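Local coordinates for protein tryptophan synthase alpha chain (Pyrococcus furiosus, PDB 2DZT) that catalyses the aldol cleavage of indoleglycerol phosphate to indole and glyceraldehyde 3-phosphate, the alpha-subunit step of tryptophan synthesis, at residues A[33-38]-A[79-84]; A[198-203]-A[243-248]. The protein carries 1 engineered substitution. All coordinates share one frame; numbering follows the deposited sequence.

Contact 1. Residues A[33-38]-A[79-84]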
loop_
_atom_site.group_PDB
_atom_site.type_symbol
_atom_site.label_atom_id
_atom_site.label_comp_id
_atom_site.label_asym_id
_atom_site.label_seq_id
_atom_site.Cartn_x
_atom_site.Cartn_y
_atom_site.Cartn_z
ATOM N N GLY A 33 -3.650 5.672 9.514
ATOM C CA GLY A 33 -3.108 6.989 9.252
ATOM C C GLY A 33 -3.293 7.228 7.773
ATOM O O GLY A 33 -3.345 8.363 7.312
ATOM N N ALA A 34 -3.395 6.125 7.033
ATOM C CA ALA A 34 -3.589 6.136 5.588
ATOM C C ALA A 34 -3.935 4.694 5.194
ATOM O O ALA A 34 -3.813 3.795 6.009
ATOM C CB ALA A 34 -2.317 6.594 4.880
ATOM N N ILE A 35 -4.366 4.471 3.958
ATOM C CA ILE A 35 -4.719 3.124 3.531
ATOM C C ILE A 35 -4.249 2.788 2.117
ATOM O O ILE A 35 -4.417 3.597 1.201
ATOM C CB ILE A 35 -6.251 2.926 3.597
ATOM C CG1 ILE A 35 -6.725 3.016 5.053
ATOM C CG2 ILE A 35 -6.633 1.586 3.014
ATOM C CD1 ILE A 35 -8.242 3.048 5.221
ATOM N N GLU A 36 -3.646 1.608 1.949
ATOM C CA GLU A 36 -3.201 1.145 0.624
ATOM C C GLU A 36 -4.243 0.156 0.100
ATOM O O GLU A 36 -4.528 -0.864 0.746
ATOM C CB GLU A 36 -1.843 0.421 0.686
ATOM C CG GLU A 36 -0.616 1.326 0.842
ATOM C CD GLU A 36 0.692 0.559 0.766
ATOM O OE1 GLU A 36 1.767 1.189 0.762
ATOM O OE2 GLU A 36 0.656 -0.685 0.711
ATOM N N LEU A 37 -4.834 0.470 -1.048
ATOM C CA LEU A 37 -5.819 -0.424 -1.656
ATOM C C LEU A 37 -5.184 -1.015 -2.911
ATOM O O LEU A 37 -4.884 -0.308 -3.870
ATOM C CB LEU A 37 -7.110 0.332 -2.009
ATOM C CG LEU A 37 -8.268 -0.477 -2.632
ATOM C CD1 LEU A 37 -8.751 -1.576 -1.661
ATOM C CD2 LEU A 37 -9.403 0.465 -2.973
ATOM N N GLY A 38 -4.974 -2.321 -2.902
ATOM C CA GLY A 38 -4.350 -2.951 -4.050
ATOM C C GLY A 38 -5.297 -3.427 -5.127
ATOM O O GLY A 38 -6.335 -4.014 -4.841
ATOM N N SER A 79 -15.375 8.624 5.235
ATOM C CA SER A 79 -14.117 9.118 5.768
ATOM C C SER A 79 -13.188 9.828 4.804
ATOM O O SER A 79 -13.298 9.695 3.585
ATOM C CB SER A 79 -13.369 7.959 6.418
ATOM O OG SER A 79 -11.979 8.170 6.378
ATOM N N SER A 80 -12.250 10.574 5.374
ATOM C CA SER A 80 -11.283 11.322 4.592
ATOM C C SER A 80 -9.856 10.766 4.741
ATOM O O SER A 80 -8.891 11.419 4.345
ATOM C CB SER A 80 -11.315 12.786 5.018
ATOM O OG SER A 80 -11.012 12.890 6.393
ATOM N N THR A 81 -9.719 9.577 5.326
ATOM C CA THR A 81 -8.398 8.966 5.473
ATOM C C THR A 81 -7.793 8.826 4.079
ATOM O O THR A 81 -8.433 8.326 3.167
ATOM C CB THR A 81 -8.495 7.578 6.131
ATOM O OG1 THR A 81 -8.998 7.732 7.463
ATOM C CG2 THR A 81 -7.115 6.892 6.172
ATOM N N PRO A 82 -6.553 9.285 3.898
ATOM C CA PRO A 82 -5.883 9.206 2.601
ATOM C C PRO A 82 -5.806 7.788 2.056
ATOM O O PRO A 82 -5.389 6.869 2.758
ATOM C CB PRO A 82 -4.492 9.769 2.901
ATOM C CG PRO A 82 -4.745 10.706 3.995
ATOM C CD PRO A 82 -5.680 9.939 4.881
ATOM N N ILE A 83 -6.205 7.614 0.804
ATOM C CA ILE A 83 -6.125 6.302 0.205
ATOM C C ILE A 83 -5.145 6.289 -0.955
ATOM O O ILE A 83 -5.194 7.136 -1.840
ATOM C CB ILE A 83 -7.495 5.810 -0.272
ATOM C CG1 ILE A 83 -8.382 5.556 0.948
ATOM C CG2 ILE A 83 -7.337 4.517 -1.085
ATOM C CD1 ILE A 83 -9.695 4.914 0.627
ATOM N N VAL A 84 -4.233 5.325 -0.921
ATOM C CA VAL A 84 -3.247 5.170 -1.970
ATOM C C VAL A 84 -3.602 3.923 -2.763
ATOM O O VAL A 84 -3.709 2.828 -2.212
ATOM C CB VAL A 84 -1.836 5.002 -1.390
ATOM C CG1 VAL A 84 -0.819 4.790 -2.521
ATOM C CG2 VAL A 84 -1.486 6.214 -0.536
HETATM O O HOH W 1 -6.427 8.891 8.686
#
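Glu36, a proton acceptor of the active site, lies level with Val84 in a parallel strand pair, and it is Val84 whose backbone is gripped from both flanks of the catalytic residue. Val84 N donates to Ile35 O at 2.7 Å in an almost straight bond (173° at the hydrogen), and Leu37 N donates to Val84 O at 2.9 Å. The ladder starts one step earlier, where Ile35 N meets Pro82 O at 2.9 Å. Glu36 N and O face away from 79-84 and bond to Pro9 and Leu11 of strand 6-12, so the catalytic residue sits on a strand held along both edges. Between these bonds, the CA of Glu36 comes within 3.3 Å of Val84 O in a CA-H...O contact.

The side chains separate by face. Glu36 and Val84 point to one side, where Tyr161 and Phe159 of strand 159-163 meet them. Ile35 and Ile83 point to the other, Ile35 CB lying 4.3 Å from Ile83 CG1, and both rest on Phe75 of helix 67-78.

Ahead of the ladder, where the chain leaves helix 67-78, Thr81 packs against Ala34 and Ile35. Its chi1 of -64° puts CG2 trans to the backbone N, which lays this methyl 3.7 Å from Ala34 CA; the Thr81 and Ile35 side chains cross at about a right angle. The hydroxyl turns elsewhere, bonding to Asp29 and receiving a hydrogen bond from a water that also reaches Gly33 O weakly. Thr81 N is held by Ser79 OG at 2.9 Å in an ST turn. Adjacent parallel strands joined through helices 49-60 and 67-78 form a beta-alpha-beta crossover, the repeating element of the TIM barrel, here with a catalytic acid facing inward.

Contact 2. Residues A[198-203]-A[243-248]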
loop_
_atom_site.group_PDB
_atom_site.type_symbol
_atom_site.label_atom_id
_atom_site.label_comp_id
_atom_site.label_asym_id
_atom_site.label_seq_id
_atom_site.Cartn_x
_atom_site.Cartn_y
_atom_site.Cartn_z
ATOM N N PHE A 198 7.555 -4.395 5.817
ATOM C CA PHE A 198 8.506 -5.458 6.119
ATOM C C PHE A 198 7.811 -6.709 6.651
ATOM O O PHE A 198 8.443 -7.563 7.262
ATOM C CB PHE A 198 9.550 -4.954 7.132
ATOM C CG PHE A 198 10.411 -3.822 6.623
ATOM C CD1 PHE A 198 11.165 -3.058 7.514
ATOM C CD2 PHE A 198 10.483 -3.525 5.263
ATOM C CE1 PHE A 198 11.979 -2.009 7.063
ATOM C CE2 PHE A 198 11.292 -2.479 4.795
ATOM C CZ PHE A 198 12.046 -1.715 5.695
ATOM N N GLY A 199 6.508 -6.812 6.415
ATOM C CA GLY A 199 5.758 -7.975 6.872
ATOM C C GLY A 199 5.644 -8.100 8.382
ATOM O O GLY A 199 5.973 -9.143 8.936
ATOM N N VAL A 200 5.181 -7.055 9.060
ATOM C CA VAL A 200 5.052 -7.119 10.511
ATOM C C VAL A 200 4.006 -8.153 10.902
ATOM O O VAL A 200 2.997 -8.333 10.210
ATOM C CB VAL A 200 4.683 -5.728 11.128
ATOM C CG1 VAL A 200 5.847 -4.768 10.977
ATOM C CG2 VAL A 200 3.469 -5.156 10.455
ATOM N N SER A 201 4.258 -8.844 12.005
ATOM C CA SER A 201 3.342 -9.873 12.485
ATOM C C SER A 201 3.267 -9.823 14.006
ATOM O O SER A 201 2.498 -10.556 14.625
ATOM C CB SER A 201 3.819 -11.261 12.030
ATOM O OG SER A 201 5.153 -11.519 12.467
ATOM N N LYS A 202 4.064 -8.941 14.601
ATOM C CA LYS A 202 4.099 -8.799 16.052
ATOM C C LYS A 202 4.223 -7.356 16.498
ATOM O O LYS A 202 4.806 -6.530 15.804
ATOM C CB LYS A 202 5.266 -9.606 16.615
ATOM C CG LYS A 202 5.164 -11.073 16.277
ATOM C CD LYS A 202 6.529 -11.742 16.237
ATOM C CE LYS A 202 7.209 -11.703 17.575
ATOM N NZ LYS A 202 8.367 -12.625 17.502
ATOM N N ARG A 203 3.669 -7.073 17.673
ATOM C CA ARG A 203 3.700 -5.749 18.275
ATOM C C ARG A 203 5.129 -5.201 18.358
ATOM O O ARG A 203 5.363 -4.015 18.104
ATOM C CB ARG A 203 3.067 -5.821 19.677
ATOM C CG ARG A 203 3.203 -4.565 20.532
ATOM C CD ARG A 203 2.641 -3.321 19.831
ATOM N NE ARG A 203 2.805 -2.121 20.654
ATOM C CZ ARG A 203 2.711 -0.871 20.198
ATOM N NH1 ARG A 203 2.444 -0.638 18.914
ATOM N NH2 ARG A 203 2.915 0.148 21.027
ATOM N N GLU A 243 -5.355 -3.913 16.745
ATOM C CA GLU A 243 -5.250 -3.473 18.134
ATOM C C GLU A 243 -4.021 -4.105 18.771
ATOM O O GLU A 243 -3.266 -3.427 19.480
ATOM C CB GLU A 243 -6.504 -3.860 18.911
ATOM C CG GLU A 243 -7.742 -3.235 18.335
ATOM C CD GLU A 243 -8.985 -3.609 19.074
ATOM O OE1 GLU A 243 -9.007 -4.694 19.693
ATOM O OE2 GLU A 243 -9.951 -2.820 19.018
ATOM N N GLU A 244 -3.832 -5.402 18.504
ATOM C CA GLU A 244 -2.690 -6.149 19.006
ATOM C C GLU A 244 -1.416 -5.433 18.561
ATOM O O GLU A 244 -0.532 -5.154 19.375
ATOM C CB GLU A 244 -2.688 -7.577 18.448
ATOM C CG GLU A 244 -1.432 -8.388 18.835
ATOM C CD GLU A 244 -1.187 -9.580 17.919
ATOM O OE1 GLU A 244 -0.067 -10.134 17.955
ATOM O OE2 GLU A 244 -2.108 -9.968 17.166
ATOM N N LEU A 245 -1.328 -5.140 17.264
ATOM C CA LEU A 245 -0.166 -4.444 16.715
ATOM C C LEU A 245 0.028 -3.020 17.280
ATOM O O LEU A 245 1.148 -2.497 17.300
ATOM C CB LEU A 245 -0.259 -4.389 15.176
ATOM C CG LEU A 245 -0.213 -5.752 14.477
ATOM C CD1 LEU A 245 -0.207 -5.569 12.986
ATOM C CD2 LEU A 245 1.032 -6.520 14.910
ATOM N N LEU A 246 -1.051 -2.396 17.741
ATOM C CA LEU A 246 -0.954 -1.049 18.292
ATOM C C LEU A 246 -0.764 -1.029 19.797
ATOM O O LEU A 246 -0.600 0.042 20.390
ATOM C CB LEU A 246 -2.196 -0.241 17.937
ATOM C CG LEU A 246 -2.307 0.083 16.451
ATOM C CD1 LEU A 246 -3.619 0.806 16.192
ATOM C CD2 LEU A 246 -1.123 0.929 16.023
ATOM N N GLY A 247 -0.795 -2.209 20.415
ATOM C CA GLY A 247 -0.621 -2.291 21.851
ATOM C C GLY A 247 -1.861 -1.866 22.608
ATOM O O GLY A 247 -1.771 -1.372 23.740
ATOM N N ILE A 248 -3.019 -2.072 21.979
ATOM C CA ILE A 248 -4.307 -1.709 22.558
ATOM C C ILE A 248 -5.302 -2.859 22.396
ATOM O O ILE A 248 -4.842 -3.998 22.225
ATOM C CB ILE A 248 -4.897 -0.442 21.874
ATOM C CG1 ILE A 248 -5.230 -0.736 20.408
ATOM C CG2 ILE A 248 -3.908 0.706 21.964
ATOM C CD1 ILE A 248 -5.772 0.452 19.647
ATOM O OXT ILE A 248 -6.523 -2.609 22.440
HETATM O O HOH W 2 0.866 -12.335 16.571
HETATM O O HOH W 3 2.265 -9.244 19.207
#
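Arg203 and Leu245 make the one direct hydrogen bond of this contact: Arg203 NH1 donates to Leu245 O at 2.8 Å, from the edge of the guanidinium but about 19° out of its plane. With CG trans to the backbone N (chi1 171°) and a bend at chi2, the chain runs along the end of helix 235-246, CB lying 3.7 Å from Glu244 O. One guanidinium face lies over the Leu246-Gly247 peptide, with Leu246 O and Gly247 N offset toward its rim, where Gly247 closes the helix in a Schellman motif.

Apolar packing comes from Leu245, whose CD2 presses on the backbone at Lys202 C, 3.7 Å away, while CD1 approaches the Val200 side chain more loosely.

Two waters supply the remaining polar links. Glu244 OE1 receives a hydrogen bond from each; one also donates to Ser201 O, and the other accepts from Arg203 N at 3.0 Å. Glu244 OE2 is meanwhile salt-bridged to Lys241.

With an alanine here instead of Arg203, Leu245 O is likely to lose this donor and the Leu246-Gly247 peptide the flat group lying over it. Placing a cation against carbonyls at a helix C-terminus is likely to offset the negative end of the helix dipole.

Contact 1 lies in the barrel wall and contact 2 on the outer layer: their centres are about 9 and 17 Å from the centre of the chain. The two centres are about 18 Å apart, with nearest atoms about 8 Å apart and no touch. Contact 1 joins strands 35-38 and 83-87 early in the chain, whereas contact 2 brings the last helix, 235-246, against the loop that follows strand 194-197. Contact 1 holds catalytic Glu36, whose side chain is about 8 Å from that of Asp47, the other proton acceptor. Neither proton acceptor lies in contact 2, whose Val200 stays about 11 Å from Glu36, side chain to side chain.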